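Local structure of putative translation initiation inhibitor (Salmonella typhimurium, 3GTZ) at residues W14-I19 and D49-K54. The protein is of unknown function but belongs to the RutC (YjgF-like) family and may act as a translation initiation inhibitor. Numbering follows the deposited sequence.
Sequences WSDVVI and DAVLEK
Val-17 and Val-51 meet tip to tip where strand 15-20 passes the last turns of helix 37-54, a small example of aliphatic packing between a helix and a strand of the sheet it lies against. One methyl of the helix does most of the work: CG1 of Val-51 sits 4.0 Å from CG2 of Val-17 and 4.2 Å from CG1 of Val-17, so it touches both branches of the strand residue. The CA-CB bond of Val-51 already points to the strand, and a chi1 of 151°, roughly anti to the backbone N, carries CG1 on to Val-17. The other branch of Val-51, CG2, approaches the carboxylate of Asp-16, 4.2 Å from OD2, a van der Waals contact beside the valine pair.

Asp-16 and Val-17 both face Ile-8 of strand 6-10 in a classic beta bulge, and the chain turns a corner at Asp-16. Such a bulge puts two successive side chains on roughly the same side of the strand, and here both start out toward the helix. Tyr-26 of the neighbouring strand 23-28 touches Asp-16, Val-17 and Val-51 alike, joining the contact to the sheet of this alpha/beta fold.

No hydrogen bond or salt bridge crosses between 14-19 and 49-54, which bury just 90 Å², summed over both sides. Their direct contact therefore rests on dispersion and the hydrophobic effect, light and without directional bonds, while partly exposed Asp-16 adds its carboxylate beside the valines.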
loop_
_atom_site.group_PDB
_atom_site.type_symbol
_atom_site.label_atom_id
_atom_site.label_comp_id
_atom_site.label_asym_id
_atom_site.label_seq_id
_atom_site.Cartn_x
_atom_site.Cartn_y
_atom_site.Cartn_z
ATOM N N TRP A 14 -4.610 -11.872 13.027
ATOM C CA TRP A 14 -3.818 -10.707 12.695
ATOM C C TRP A 14 -2.715 -10.509 13.716
ATOM O O TRP A 14 -2.775 -11.038 14.802
ATOM C CB TRP A 14 -4.690 -9.441 12.627
ATOM C CG TRP A 14 -5.308 -9.031 13.932
ATOM C CD1 TRP A 14 -4.707 -8.317 14.937
ATOM C CD2 TRP A 14 -6.644 -9.299 14.371
ATOM N NE1 TRP A 14 -5.589 -8.126 15.983
ATOM C CE2 TRP A 14 -6.788 -8.718 15.660
ATOM C CE3 TRP A 14 -7.742 -9.957 13.797
ATOM C CZ2 TRP A 14 -8.000 -8.778 16.395
ATOM C CZ3 TRP A 14 -8.963 -10.032 14.534
ATOM C CH2 TRP A 14 -9.073 -9.438 15.822
ATOM N N SER A 15 -1.697 -9.757 13.313
ATOM C CA SER A 15 -0.666 -9.265 14.194
ATOM C C SER A 15 -0.810 -7.744 14.217
ATOM O O SER A 15 -1.228 -7.131 13.252
ATOM C CB SER A 15 0.720 -9.640 13.649
ATOM O OG SER A 15 1.017 -11.008 13.800
ATOM N N ASP A 16 -0.472 -7.115 15.313
ATOM C CA ASP A 16 -0.673 -5.696 15.376
ATOM C C ASP A 16 0.494 -4.994 14.678
ATOM O O ASP A 16 0.288 -4.025 13.957
ATOM C CB ASP A 16 -0.816 -5.271 16.831
ATOM C CG ASP A 16 -1.299 -3.863 16.976
ATOM O OD1 ASP A 16 -2.347 -3.540 16.351
ATOM O OD2 ASP A 16 -0.646 -3.094 17.752
ATOM N N VAL A 17 1.704 -5.516 14.864
ATOM C CA VAL A 17 2.928 -4.924 14.308
ATOM C C VAL A 17 3.855 -6.010 13.753
ATOM O O VAL A 17 3.988 -7.053 14.345
ATOM C CB VAL A 17 3.683 -4.096 15.379
ATOM C CG1 VAL A 17 4.660 -3.160 14.733
ATOM C CG2 VAL A 17 2.695 -3.315 16.245
ATOM N N VAL A 18 4.469 -5.782 12.602
ATOM C CA VAL A 18 5.449 -6.701 12.083
ATOM C C VAL A 18 6.757 -5.980 11.850
ATOM O O VAL A 18 6.758 -4.868 11.375
ATOM C CB VAL A 18 4.986 -7.310 10.771
ATOM C CG1 VAL A 18 6.127 -8.124 10.152
ATOM C CG2 VAL A 18 3.736 -8.179 11.009
ATOM N N ILE A 19 7.871 -6.618 12.173
ATOM C CA ILE A 19 9.182 -6.012 12.051
ATOM C C ILE A 19 10.072 -6.980 11.311
ATOM O O ILE A 19 10.190 -8.130 11.708
ATOM C CB ILE A 19 9.788 -5.721 13.405
ATOM C CG1 ILE A 19 8.913 -4.726 14.181
ATOM C CG2 ILE A 19 11.189 -5.146 13.236
ATOM C CD1 ILE A 19 9.031 -4.833 15.679
ATOM N N ASP A 49 2.772 6.568 17.445
ATOM C CA ASP A 49 3.914 6.925 18.302
ATOM C C ASP A 49 4.228 5.843 19.344
ATOM O O ASP A 49 5.359 5.353 19.436
ATOM C CB ASP A 49 3.659 8.236 19.035
ATOM C CG ASP A 49 3.455 9.398 18.100
ATOM O OD1 ASP A 49 3.693 9.249 16.881
ATOM O OD2 ASP A 49 3.025 10.457 18.586
ATOM N N ALA A 50 3.212 5.462 20.098
ATOM C CA ALA A 50 3.365 4.484 21.175
ATOM C C ALA A 50 3.942 3.177 20.654
ATOM O O ALA A 50 4.881 2.640 21.241
ATOM C CB ALA A 50 2.024 4.232 21.864
ATOM N N VAL A 51 3.370 2.691 19.549
ATOM C CA VAL A 51 3.854 1.514 18.838
ATOM C C VAL A 51 5.289 1.699 18.391
ATOM O O VAL A 51 6.074 0.826 18.597
ATOM C CB VAL A 51 2.949 1.202 17.577
ATOM C CG1 VAL A 51 3.729 0.521 16.464
ATOM C CG2 VAL A 51 1.717 0.396 17.987
ATOM N N LEU A 52 5.631 2.830 17.764
ATOM C CA LEU A 52 6.997 3.052 17.296
ATOM C C LEU A 52 8.005 3.112 18.455
ATOM O O LEU A 52 9.114 2.588 18.332
ATOM C CB LEU A 52 7.112 4.317 16.432
ATOM C CG LEU A 52 6.426 4.352 15.065
ATOM C CD1 LEU A 52 6.480 5.746 14.477
ATOM C CD2 LEU A 52 7.079 3.367 14.128
ATOM N N GLU A 53 7.638 3.707 19.585
ATOM C CA GLU A 53 8.636 3.835 20.657
ATOM C C GLU A 53 8.801 2.579 21.508
ATOM O O GLU A 53 9.882 2.306 22.017
ATOM C CB GLU A 53 8.568 5.177 21.450
ATOM C CG GLU A 53 7.247 5.656 21.994
ATOM C CD GLU A 53 7.057 7.188 21.794
ATOM O OE1 GLU A 53 7.722 7.751 20.899
ATOM O OE2 GLU A 53 6.237 7.827 22.511
ATOM N N LYS A 54 7.770 1.751 21.563
ATOM C CA LYS A 54 7.872 0.461 22.233
ATOM C C LYS A 54 8.977 -0.369 21.565
ATOM O O LYS A 54 9.619 -1.165 22.243
ATOM C CB LYS A 54 6.505 -0.256 22.211
ATOM C CG LYS A 54 6.456 -1.648 22.864
ATOM C CD LYS A 54 5.826 -1.615 24.272
ATOM C CE LYS A 54 5.994 -3.007 25.019
ATOM N NZ LYS A 54 5.727 -2.985 26.535
#